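Local coordinates for TRAP dicarboxylate ABC transporter, substrate-binding protein (Roseobacter denitrificans, PDB 4OVQ) that probably serves as a periplasmic TRAP-transporter receptor for sugar acids, and holds beta-D-glucuronate in the cleft between its two lobes, at residues L89-P94 and R167-E172; N100-P105 and L230-C235; P112-V117 and W140-A145; N207-Y212 and Y224-H229. All coordinates share one frame; numbering follows the deposited sequence.

Contact 1. Residues L89-P94 and R167-E172; sequences LGPIGP and RVMNNE. With BDP (beta-D-glucopyranuronic acid), chain C.
ND2 of the Asn171 side-chain amide donates to Gly90 O at 3.0 Å, the oxygen lying 16° out of the amide plane. Pro94 CD rests 3.6 Å from the same Asn171 ND2. A second flat group, the guanidinium of Arg167, has Met169 N over the centre of one face and the glucuronate carboxylate at its edge. There NH1 donates to BDP O6B at 2.8 Å and NH2 to BDP O6A at 2.9 Å, both almost straight. In Met169, a selenomethionine, CG stands anti to the carbonyl carbon (chi1 -65°) and the chain runs on extended, bringing SE 4.0 Å from Pro91 CD; a bend at chi3 then turns CE toward Gly90. Glycine suits position 90, since a beta carbon would collide with that CE. Asn171 also gives ND2 to Asn100 OD1, while its OD1 caps helix 172-180 through Leu173 N. Replacing Asn171 by alanine would probably leave Gly90 O with Gly93 N as its remaining donor here and strip the helix of its side-chain cap. The site pairs a cation edge to edge with the sugar's carboxylate, consistent with the acid selectivity of TRAP receptors, while the neutral Asn171 amide ties residues 167-172 to the backbone of 89-94.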
# COMPACT_ATOMS: atom_id res chain seq x y z
N LEU A 89 3.35 1.52 1.22
CA LEU A 89 4.61 2.10 0.72
C LEU A 89 4.45 3.04 -0.47
O LEU A 89 5.36 3.81 -0.77
CB LEU A 89 5.66 1.02 0.43
CG LEU A 89 6.65 0.89 1.59
CD1 LEU A 89 6.00 0.40 2.86
CD2 LEU A 89 7.84 -0.00 1.20
N GLY A 90 3.30 3.00 -1.14
CA GLY A 90 3.03 3.89 -2.26
C GLY A 90 3.30 5.35 -1.99
O GLY A 90 4.11 5.99 -2.65
N PRO A 91 2.65 5.91 -0.99
CA PRO A 91 2.88 7.33 -0.62
C PRO A 91 4.20 7.60 0.10
O PRO A 91 4.58 8.76 0.25
CB PRO A 91 1.66 7.66 0.25
CG PRO A 91 0.68 6.54 0.00
CD PRO A 91 1.50 5.34 -0.27
N ILE A 92 4.89 6.54 0.53
CA ILE A 92 6.26 6.68 1.06
C ILE A 92 7.31 6.88 -0.05
O ILE A 92 8.36 7.52 0.16
CB ILE A 92 6.66 5.50 1.96
CG1 ILE A 92 5.74 5.47 3.20
CG2 ILE A 92 8.14 5.57 2.34
CD1 ILE A 92 5.99 4.37 4.11
N GLY A 93 6.99 6.43 -1.26
CA GLY A 93 7.98 6.43 -2.33
C GLY A 93 8.53 7.79 -2.66
O GLY A 93 9.73 7.91 -2.90
N PRO A 94 7.67 8.81 -2.69
CA PRO A 94 8.22 10.13 -3.06
C PRO A 94 9.22 10.65 -2.03
O PRO A 94 10.09 11.45 -2.40
CB PRO A 94 6.98 11.01 -3.12
CG PRO A 94 5.85 10.02 -3.55
CD PRO A 94 6.19 8.79 -2.72
N ARG A 167 -8.18 7.73 -10.85
CA ARG A 167 -7.57 8.18 -9.62
C ARG A 167 -6.43 7.24 -9.25
O ARG A 167 -6.54 6.01 -9.37
CB ARG A 167 -8.59 8.19 -8.48
CG ARG A 167 -8.03 8.64 -7.10
CD ARG A 167 -7.48 7.47 -6.32
NE ARG A 167 -6.86 7.85 -5.05
CZ ARG A 167 -6.39 6.96 -4.18
NH1 ARG A 167 -6.48 5.67 -4.45
NH2 ARG A 167 -5.84 7.39 -3.04
N VAL A 168 -5.37 7.88 -8.77
CA VAL A 168 -4.23 7.17 -8.21
C VAL A 168 -3.78 7.81 -6.92
O VAL A 168 -4.19 8.92 -6.57
CB VAL A 168 -3.01 7.16 -9.18
CG1 VAL A 168 -3.31 6.28 -10.39
CG2 VAL A 168 -2.66 8.56 -9.65
N MSE A 169 -2.94 7.08 -6.18
CA MSE A 169 -2.28 7.67 -5.00
C MSE A 169 -1.29 8.72 -5.39
O MSE A 169 -0.95 8.84 -6.56
CB MSE A 169 -1.58 6.58 -4.21
CG MSE A 169 -2.53 5.54 -3.58
SE MSE A 169 -1.71 4.25 -2.38
CE MSE A 169 -0.79 3.13 -3.72
N ASN A 170 -0.83 9.48 -4.38
CA ASN A 170 0.09 10.58 -4.59
C ASN A 170 1.56 10.16 -4.79
O ASN A 170 2.37 10.22 -3.88
CB ASN A 170 -0.04 11.53 -3.39
CG ASN A 170 -1.44 12.11 -3.27
OD1 ASN A 170 -1.80 13.05 -3.97
ND2 ASN A 170 -2.23 11.55 -2.37
N ASN A 171 1.87 9.71 -6.00
CA ASN A 171 3.21 9.27 -6.39
C ASN A 171 3.31 9.38 -7.90
O ASN A 171 2.48 8.82 -8.63
CB ASN A 171 3.47 7.83 -5.87
CG ASN A 171 4.90 7.34 -6.15
OD1 ASN A 171 5.56 7.78 -7.10
ND2 ASN A 171 5.38 6.42 -5.32
N GLU A 172 4.29 10.13 -8.40
CA GLU A 172 4.37 10.37 -9.84
C GLU A 172 4.61 9.09 -10.66
O GLU A 172 4.37 9.07 -11.87
CB GLU A 172 5.44 11.42 -10.16
CG GLU A 172 4.92 12.86 -10.08
CD GLU A 172 4.12 13.28 -11.33
OE1 GLU A 172 4.65 13.18 -12.46
OE2 GLU A 172 2.97 13.74 -11.16
C1 BDP C . -5.04 0.80 0.05
C2 BDP C . -3.99 1.01 1.11
C3 BDP C . -4.27 2.30 1.75
C4 BDP C . -4.23 3.39 0.73
C5 BDP C . -5.22 3.13 -0.37
C6 BDP C . -5.19 4.19 -1.48
O2 BDP C . -4.20 -0.07 2.09
O3 BDP C . -3.13 2.53 2.66
O4 BDP C . -4.53 4.70 1.39
O5 BDP C . -4.99 1.85 -0.96
O6A BDP C . -4.97 5.40 -1.17
O1 BDP C . -4.88 -0.40 -0.65
O6B BDP C . -5.55 3.77 -2.61

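Contact 2. Residues N100-P105 and L230-C235; sequences NVVSLP and LIIPEC. With BDP (beta-D-glucopyranuronic acid), chain C.
Val102 and Pro233 meet with their side chains crossing obliquely, the branch CG2 of the valine 3.7 Å from CD of the proline ring. That branch sits between the backbone N and carbonyl carbon of Val102, and a compact beta-branched residue fits this close approach. Ile232 comes in beside it, laying CG1 3.6 Å from Val102 O, while its CD1 reaches on toward the hydroxyl of Ser103. Farther along, Leu230 holds CG anti to its own carbonyl carbon (chi1 -75°); one methyl, CD2, fits into the bend of 103-105, 3.2 Å from Ser103 O and 3.8 Å from Pro105 CA. Residues 102-105 and 230-233 run nearly antiparallel, 167° apart, yet no direct hydrogen bond joins them. A water does so instead: it lies 2.9 Å from Val102 O and 2.9 Å from Leu104 O, and accepts from Ile231 N at 3.0 Å. Beyond this apolar packing Glu234 points into the sugar site, where OE2 accepts from BDP O2 at 2.5 Å. Asn88 donates to the same OE2 and Asn86 to OE1, so these amides fix the carboxylate's rotation. An alanine at Glu234 is likely to leave the sugar's O2 hydroxyl without this acceptor and the amide nitrogens of Asn86 and Asn88 short of a carboxylate partner. Residues 230-235 carry the chain from strand 223-230 in one sheet to strand 234-239 in another, an interdomain crossover of the kind that forms the hinge in two-lobed periplasmic binding proteins.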
# COMPACT_ATOMS: atom_id res chain seq x y z
N ASN A 100 10.54 3.55 -3.05
CA ASN A 100 9.84 3.80 -4.28
C ASN A 100 9.91 2.63 -5.27
O ASN A 100 9.06 2.50 -6.14
CB ASN A 100 10.39 5.08 -4.91
CG ASN A 100 9.34 5.87 -5.67
OD1 ASN A 100 8.14 5.75 -5.43
ND2 ASN A 100 9.80 6.73 -6.57
N VAL A 101 10.88 1.73 -5.12
CA VAL A 101 10.99 0.59 -6.01
C VAL A 101 9.75 -0.34 -5.99
O VAL A 101 9.41 -0.94 -7.00
CB VAL A 101 12.29 -0.22 -5.76
CG1 VAL A 101 12.15 -1.16 -4.59
CG2 VAL A 101 12.66 -0.99 -7.00
N VAL A 102 9.01 -0.39 -4.87
CA VAL A 102 7.88 -1.32 -4.78
C VAL A 102 6.64 -0.74 -5.47
O VAL A 102 5.65 -1.45 -5.65
CB VAL A 102 7.57 -1.75 -3.31
CG1 VAL A 102 8.80 -2.32 -2.65
CG2 VAL A 102 7.04 -0.61 -2.50
N SER A 103 6.74 0.53 -5.86
CA SER A 103 5.69 1.23 -6.56
C SER A 103 5.85 1.12 -8.10
O SER A 103 5.02 1.63 -8.86
CB SER A 103 5.66 2.68 -6.08
OG SER A 103 5.14 2.74 -4.75
N LEU A 104 6.88 0.43 -8.56
CA LEU A 104 7.00 0.15 -10.00
C LEU A 104 5.98 -0.89 -10.45
O LEU A 104 5.88 -1.98 -9.88
CB LEU A 104 8.42 -0.31 -10.34
CG LEU A 104 9.44 0.83 -10.32
CD1 LEU A 104 10.87 0.26 -10.21
CD2 LEU A 104 9.30 1.75 -11.54
N PRO A 105 5.19 -0.55 -11.48
CA PRO A 105 4.19 -1.48 -12.00
C PRO A 105 4.83 -2.78 -12.48
O PRO A 105 5.87 -2.73 -13.10
CB PRO A 105 3.61 -0.70 -13.19
CG PRO A 105 3.77 0.71 -12.81
CD PRO A 105 5.10 0.76 -12.13
N LEU A 230 -0.07 -3.34 -9.72
CA LEU A 230 0.78 -2.93 -8.61
C LEU A 230 0.62 -3.93 -7.48
O LEU A 230 -0.53 -4.33 -7.17
CB LEU A 230 0.39 -1.53 -8.12
CG LEU A 230 0.81 -0.35 -9.03
CD1 LEU A 230 0.07 0.94 -8.66
CD2 LEU A 230 2.31 -0.15 -8.96
N ILE A 231 1.75 -4.32 -6.87
CA ILE A 231 1.76 -5.18 -5.70
C ILE A 231 2.67 -4.48 -4.69
O ILE A 231 3.89 -4.57 -4.75
CB ILE A 231 2.26 -6.59 -6.07
CG1 ILE A 231 1.34 -7.19 -7.12
CG2 ILE A 231 2.30 -7.48 -4.84
CD1 ILE A 231 1.83 -8.57 -7.64
N ILE A 232 2.04 -3.70 -3.81
CA ILE A 232 2.73 -2.79 -2.91
C ILE A 232 2.52 -3.26 -1.46
O ILE A 232 1.38 -3.46 -1.05
CB ILE A 232 2.14 -1.37 -3.08
CG1 ILE A 232 2.25 -0.92 -4.54
CG2 ILE A 232 2.83 -0.41 -2.16
CD1 ILE A 232 1.67 0.46 -4.80
N PRO A 233 3.61 -3.43 -0.70
CA PRO A 233 3.46 -3.86 0.69
C PRO A 233 3.14 -2.67 1.58
O PRO A 233 3.26 -1.50 1.16
CB PRO A 233 4.86 -4.39 1.04
CG PRO A 233 5.78 -3.55 0.22
CD PRO A 233 5.03 -3.34 -1.08
N GLU A 234 2.76 -2.95 2.81
CA GLU A 234 2.64 -1.91 3.79
C GLU A 234 3.55 -2.24 4.94
O GLU A 234 4.13 -3.32 5.00
CB GLU A 234 1.18 -1.78 4.27
CG GLU A 234 0.15 -1.82 3.14
CD GLU A 234 -1.12 -1.09 3.46
OE1 GLU A 234 -1.42 -0.94 4.66
OE2 GLU A 234 -1.79 -0.70 2.48
N CYS A 235 3.69 -1.30 5.85
CA CYS A 235 4.45 -1.55 7.03
C CYS A 235 3.74 -1.03 8.28
O CYS A 235 2.82 -0.21 8.19
CB CYS A 235 5.84 -0.91 6.90
SG CYS A 235 5.78 0.91 6.92
C1 BDP C . -5.04 0.80 0.05
C2 BDP C . -3.99 1.01 1.11
C3 BDP C . -4.27 2.30 1.75
C4 BDP C . -4.23 3.39 0.73
C5 BDP C . -5.22 3.13 -0.37
C6 BDP C . -5.19 4.19 -1.48
O2 BDP C . -4.20 -0.07 2.09
O3 BDP C . -3.13 2.53 2.66
O4 BDP C . -4.53 4.70 1.39
O5 BDP C . -4.99 1.85 -0.96
O6A BDP C . -4.97 5.40 -1.17
O1 BDP C . -4.88 -0.40 -0.65
O6B BDP C . -5.55 3.77 -2.61
O HOH W 1 4.34 -3.02 -7.66

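Contact 3. Residues P112-V117 and W140-A145; sequences PHMFRV and WYDAGA
At the edge of a five-stranded sheet, where strand 135-141 ends, Phe115 of helix 111-118 meets Trp140, Tyr141 and Asp142 with the rim of its ring. Phe115 CG, anti to the carbonyl carbon (chi1 -85°), carries the ring across to the strand end. CE1 lies 4.1 Å from Trp140 CB, CZ is 3.8 Å from Asp142 N, which sits in the ring plane, and CE2 is 3.8 Å from Asp142 CG. The Asp142 carboxylate stands 83° from the ring plane. Over one face sits CE of Met114, here selenomethionine, 3.4 Å above the plane toward the rim. A flat phenyl suits this site: its thin edge lies along the backbone while its face takes other partners. Asp142 OD1 also accepts from Gly144 N at 2.8 Å, met on the anti side but 34° out of the carboxylate plane, closing an Asx turn. Glycine fits the turn's end, as its phi is positive. Phe115 also makes a cation-pi contact with Arg266 of the long helix 248-282, where Ser261 shares a hydrogen bond with the Tyr141 hydroxyl and Gln265 donates to Asp142 O. Met114 reaches Ile231 and Pro233, just ahead of the neighbouring strand 234-239.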
# COMPACT_ATOMS: atom_id res chain seq x y z
N PRO A 112 3.24 -13.70 -2.91
CA PRO A 112 4.28 -14.52 -2.29
C PRO A 112 5.67 -14.12 -2.74
O PRO A 112 6.59 -14.12 -1.92
CB PRO A 112 3.92 -15.93 -2.76
CG PRO A 112 2.42 -15.89 -2.80
CD PRO A 112 2.13 -14.52 -3.42
N HIS A 113 5.83 -13.78 -4.01
CA HIS A 113 7.10 -13.27 -4.52
C HIS A 113 7.57 -12.01 -3.77
O HIS A 113 8.73 -11.91 -3.38
CB HIS A 113 6.99 -12.96 -6.01
CG HIS A 113 8.27 -12.50 -6.63
ND1 HIS A 113 8.35 -11.40 -7.44
CD2 HIS A 113 9.52 -13.00 -6.57
CE1 HIS A 113 9.59 -11.23 -7.85
NE2 HIS A 113 10.33 -12.19 -7.33
N MSE A 114 6.66 -11.05 -3.57
CA MSE A 114 7.00 -9.82 -2.85
C MSE A 114 7.59 -10.12 -1.48
O MSE A 114 8.59 -9.53 -1.08
CB MSE A 114 5.74 -8.94 -2.69
CG MSE A 114 5.84 -7.71 -1.70
SE MSE A 114 4.07 -6.92 -1.56
CE MSE A 114 3.51 -7.88 0.07
N PHE A 115 6.95 -11.02 -0.75
CA PHE A 115 7.38 -11.28 0.61
C PHE A 115 8.74 -11.94 0.57
O PHE A 115 9.60 -11.62 1.39
CB PHE A 115 6.34 -12.10 1.37
CG PHE A 115 5.23 -11.28 1.98
CD1 PHE A 115 5.50 -10.42 3.04
CD2 PHE A 115 3.94 -11.37 1.51
CE1 PHE A 115 4.49 -9.67 3.62
CE2 PHE A 115 2.92 -10.62 2.09
CZ PHE A 115 3.20 -9.78 3.15
N ARG A 116 8.96 -12.81 -0.40
CA ARG A 116 10.28 -13.43 -0.58
C ARG A 116 11.33 -12.34 -0.81
O ARG A 116 12.39 -12.35 -0.21
CB ARG A 116 10.28 -14.47 -1.71
CG ARG A 116 9.57 -15.77 -1.32
CD ARG A 116 9.91 -16.94 -2.24
NE ARG A 116 9.51 -16.69 -3.62
CZ ARG A 116 8.28 -16.87 -4.10
NH1 ARG A 116 7.30 -17.30 -3.31
NH2 ARG A 116 8.03 -16.60 -5.37
N VAL A 117 10.99 -11.36 -1.63
CA VAL A 117 11.88 -10.24 -1.89
C VAL A 117 12.13 -9.39 -0.65
O VAL A 117 13.25 -8.93 -0.41
CB VAL A 117 11.32 -9.37 -3.02
CG1 VAL A 117 12.11 -8.10 -3.14
CG2 VAL A 117 11.34 -10.15 -4.34
N TRP A 140 6.14 -5.99 7.99
CA TRP A 140 5.48 -5.82 6.73
C TRP A 140 4.04 -6.42 6.75
O TRP A 140 3.80 -7.57 7.18
CB TRP A 140 6.27 -6.51 5.60
CG TRP A 140 7.69 -6.09 5.44
CD1 TRP A 140 8.79 -6.88 5.62
CD2 TRP A 140 8.18 -4.80 5.05
NE1 TRP A 140 9.93 -6.16 5.40
CE2 TRP A 140 9.59 -4.88 5.02
CE3 TRP A 140 7.57 -3.59 4.72
CZ2 TRP A 140 10.39 -3.79 4.70
CZ3 TRP A 140 8.39 -2.51 4.38
CH2 TRP A 140 9.78 -2.62 4.38
N TYR A 141 3.09 -5.67 6.21
CA TYR A 141 1.72 -6.12 6.04
C TYR A 141 1.42 -6.39 4.57
O TYR A 141 2.00 -5.75 3.68
CB TYR A 141 0.76 -5.01 6.48
CG TYR A 141 0.43 -4.88 7.95
CD1 TYR A 141 1.02 -5.67 8.94
CD2 TYR A 141 -0.53 -3.95 8.34
CE1 TYR A 141 0.66 -5.51 10.28
CE2 TYR A 141 -0.89 -3.78 9.65
CZ TYR A 141 -0.31 -4.56 10.61
OH TYR A 141 -0.70 -4.37 11.92
N ASP A 142 0.50 -7.33 4.31
CA ASP A 142 -0.00 -7.65 2.97
C ASP A 142 -1.10 -6.66 2.59
O ASP A 142 -1.97 -6.32 3.41
CB ASP A 142 -0.61 -9.06 3.05
CG ASP A 142 -0.75 -9.74 1.70
OD1 ASP A 142 -0.72 -9.09 0.63
OD2 ASP A 142 -0.89 -10.99 1.71
N ALA A 143 -1.06 -6.19 1.34
CA ALA A 143 -2.17 -5.42 0.76
C ALA A 143 -2.51 -5.96 -0.62
O ALA A 143 -3.14 -5.27 -1.43
CB ALA A 143 -1.86 -3.93 0.68
N GLY A 144 -2.12 -7.21 -0.87
CA GLY A 144 -2.46 -7.86 -2.11
C GLY A 144 -2.00 -7.15 -3.36
O GLY A 144 -1.02 -6.41 -3.35
N ALA A 145 -2.65 -7.50 -4.47
CA ALA A 145 -2.45 -6.80 -5.74
C ALA A 145 -3.59 -5.81 -6.00
O ALA A 145 -4.75 -6.09 -5.71
CB ALA A 145 -2.38 -7.78 -6.88

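Contact 4. Residues N207-Y212 and Y224-H229; sequences NNWPSY and YSLSQH. With BDP (beta-D-glucopyranuronic acid), chain C.
Trp209 and Tyr224 form a face-to-face stack at the heart of an aromatic cluster, which packs helix 209-214 against strand 223-230. The six-membered ring of Trp209 lies 3.9 Å from the Tyr224 ring, centroid to centroid, with the planes 25° apart. Tyr212, the third member, turns a face to the same tyrosine, its CD2 3.4 Å from Tyr224 CD2, the rings oblique to each other. Leu226 adds a methyl, CD2, 3.9 Å from Trp209 CZ2. With CG of Tyr224 anti to its backbone N (chi1 -169°), the ring extends from the strand toward the start of helix 209-214, and the hydroxyl donates to Asn207 O at 2.8 Å; tyrosine suits the place because its ring stacks while its hydroxyl satisfies this carbonyl. From Asn207 the contact passes to the sugar: OD1 accepts from BDP O1 at 2.6 Å and ND2 donates to BDP O5 at 3.0 Å. Asparagine's short amide side chain fits here, offering acceptor and donor together, and OD1 accepts Asn208 N as well. Asn208 is the N-cap, its ND2 bound to Ala143 O; its OD1 takes Ser211 N at 2.9 Å, the donor nearly in line with the side-chain C=O (175°).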
# COMPACT_ATOMS: atom_id res chain seq x y z
N ASN A 207 -7.30 -0.73 -6.90
CA ASN A 207 -7.03 -1.14 -5.55
C ASN A 207 -7.21 -2.63 -5.37
O ASN A 207 -7.58 -3.32 -6.30
CB ASN A 207 -7.90 -0.39 -4.54
CG ASN A 207 -7.11 0.01 -3.32
OD1 ASN A 207 -6.50 -0.85 -2.69
ND2 ASN A 207 -7.07 1.31 -3.00
N ASN A 208 -6.90 -3.12 -4.18
CA ASN A 208 -7.12 -4.54 -3.87
C ASN A 208 -8.61 -4.81 -3.58
O ASN A 208 -9.43 -3.89 -3.46
CB ASN A 208 -6.25 -4.93 -2.69
CG ASN A 208 -6.42 -4.00 -1.49
OD1 ASN A 208 -7.53 -3.68 -1.08
ND2 ASN A 208 -5.29 -3.56 -0.91
N TRP A 209 -8.99 -6.09 -3.48
CA TRP A 209 -10.39 -6.42 -3.23
C TRP A 209 -10.96 -5.83 -1.95
O TRP A 209 -12.05 -5.28 -1.94
CB TRP A 209 -10.65 -7.93 -3.19
CG TRP A 209 -10.56 -8.61 -4.50
CD1 TRP A 209 -9.54 -9.39 -4.93
CD2 TRP A 209 -11.53 -8.61 -5.55
NE1 TRP A 209 -9.80 -9.88 -6.19
CE2 TRP A 209 -11.03 -9.42 -6.59
CE3 TRP A 209 -12.78 -8.00 -5.72
CZ2 TRP A 209 -11.73 -9.64 -7.79
CZ3 TRP A 209 -13.48 -8.21 -6.92
CH2 TRP A 209 -12.94 -9.04 -7.93
N PRO A 210 -10.23 -5.94 -0.82
CA PRO A 210 -10.80 -5.43 0.43
C PRO A 210 -11.07 -3.91 0.47
O PRO A 210 -12.02 -3.45 1.10
CB PRO A 210 -9.78 -5.87 1.48
CG PRO A 210 -9.12 -7.07 0.88
CD PRO A 210 -9.00 -6.72 -0.58
N SER A 211 -10.22 -3.13 -0.19
CA SER A 211 -10.42 -1.68 -0.25
C SER A 211 -11.58 -1.34 -1.19
O SER A 211 -12.38 -0.48 -0.89
CB SER A 211 -9.17 -0.97 -0.77
OG SER A 211 -8.16 -0.86 0.22
N TYR A 212 -11.64 -2.04 -2.31
CA TYR A 212 -12.71 -1.84 -3.29
C TYR A 212 -14.05 -2.06 -2.61
O TYR A 212 -15.01 -1.32 -2.79
CB TYR A 212 -12.53 -2.83 -4.43
CG TYR A 212 -13.58 -2.88 -5.51
CD1 TYR A 212 -13.94 -1.74 -6.23
CD2 TYR A 212 -14.17 -4.10 -5.90
CE1 TYR A 212 -14.85 -1.81 -7.25
CE2 TYR A 212 -15.11 -4.15 -6.91
CZ TYR A 212 -15.44 -3.01 -7.57
OH TYR A 212 -16.36 -3.10 -8.59
N TYR A 224 -14.72 -4.59 -12.31
CA TYR A 224 -13.40 -4.80 -11.70
C TYR A 224 -12.60 -5.69 -12.64
O TYR A 224 -13.03 -6.81 -12.99
CB TYR A 224 -13.54 -5.43 -10.32
CG TYR A 224 -12.29 -5.47 -9.44
CD1 TYR A 224 -11.42 -6.55 -9.50
CD2 TYR A 224 -12.04 -4.47 -8.51
CE1 TYR A 224 -10.30 -6.61 -8.67
CE2 TYR A 224 -10.93 -4.51 -7.68
CZ TYR A 224 -10.05 -5.58 -7.77
OH TYR A 224 -8.95 -5.65 -6.94
N SER A 225 -11.45 -5.19 -13.07
CA SER A 225 -10.62 -5.86 -14.06
C SER A 225 -9.27 -6.20 -13.45
O SER A 225 -8.54 -5.30 -13.03
CB SER A 225 -10.41 -4.96 -15.29
OG SER A 225 -11.63 -4.67 -15.95
N LEU A 226 -8.94 -7.49 -13.43
CA LEU A 226 -7.78 -8.02 -12.71
C LEU A 226 -6.45 -7.80 -13.41
O LEU A 226 -5.75 -8.74 -13.79
CB LEU A 226 -7.97 -9.51 -12.41
CG LEU A 226 -9.07 -9.76 -11.37
CD1 LEU A 226 -9.69 -11.14 -11.49
CD2 LEU A 226 -8.53 -9.58 -9.96
N SER A 227 -6.09 -6.52 -13.54
CA SER A 227 -4.81 -6.12 -14.09
C SER A 227 -3.67 -6.47 -13.16
O SER A 227 -2.57 -6.75 -13.59
CB SER A 227 -4.82 -4.60 -14.33
OG SER A 227 -5.33 -3.94 -13.18
N GLN A 228 -3.92 -6.40 -11.85
CA GLN A 228 -2.89 -6.69 -10.87
C GLN A 228 -1.57 -6.00 -11.22
O GLN A 228 -0.50 -6.59 -11.18
CB GLN A 228 -2.70 -8.20 -10.77
CG GLN A 228 -3.96 -8.91 -10.29
CD GLN A 228 -3.83 -10.43 -10.31
OE1 GLN A 228 -3.13 -10.99 -11.16
NE2 GLN A 228 -4.49 -11.09 -9.37
N HIS A 229 -1.68 -4.70 -11.51
CA HIS A 229 -0.59 -3.89 -12.04
C HIS A 229 0.38 -3.39 -10.98
O HIS A 229 1.51 -3.04 -11.30
CB HIS A 229 -1.15 -2.69 -12.80
CG HIS A 229 -2.17 -1.92 -12.03
ND1 HIS A 229 -3.52 -2.08 -12.21
CD2 HIS A 229 -2.03 -0.99 -11.05
CE1 HIS A 229 -4.17 -1.30 -11.37
NE2 HIS A 229 -3.28 -0.63 -10.65
C1 BDP C . -5.04 0.80 0.05
C2 BDP C . -3.99 1.01 1.11
C3 BDP C . -4.27 2.30 1.75
C4 BDP C . -4.23 3.39 0.73
C5 BDP C . -5.22 3.13 -0.37
C6 BDP C . -5.19 4.19 -1.48
O2 BDP C . -4.20 -0.07 2.09
O3 BDP C . -3.13 2.53 2.66
O4 BDP C . -4.53 4.70 1.39
O5 BDP C . -4.99 1.85 -0.96
O6A BDP C . -4.97 5.40 -1.17
O1 BDP C . -4.88 -0.40 -0.65
O6B BDP C . -5.55 3.77 -2.61

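How the contacts relate
The four contacts lie around the cleft region of a two-lobed binding protein, and contacts 1, 2 and 4 touch the glucuronate. Contacts 1 and 2 cross along the sequence, their centres about 9 Å apart, and are tied by Asn171 ND2 to Asn100 OD1. Contact 3, its centre also about 9 Å from that of contact 2, shares its sheet, where strands 234-239 and 135-141 are neighbours. Contacts 3 and 4 both fall between the segments of contact 2, and contact 3 also between those of contact 1. Contact 4 belongs to the other lobe's sheet, its centre about 16 Å from that of contact 1. Residues 142-145 and 230-235 run between these sheets, consistent with hinge motion on ligand binding.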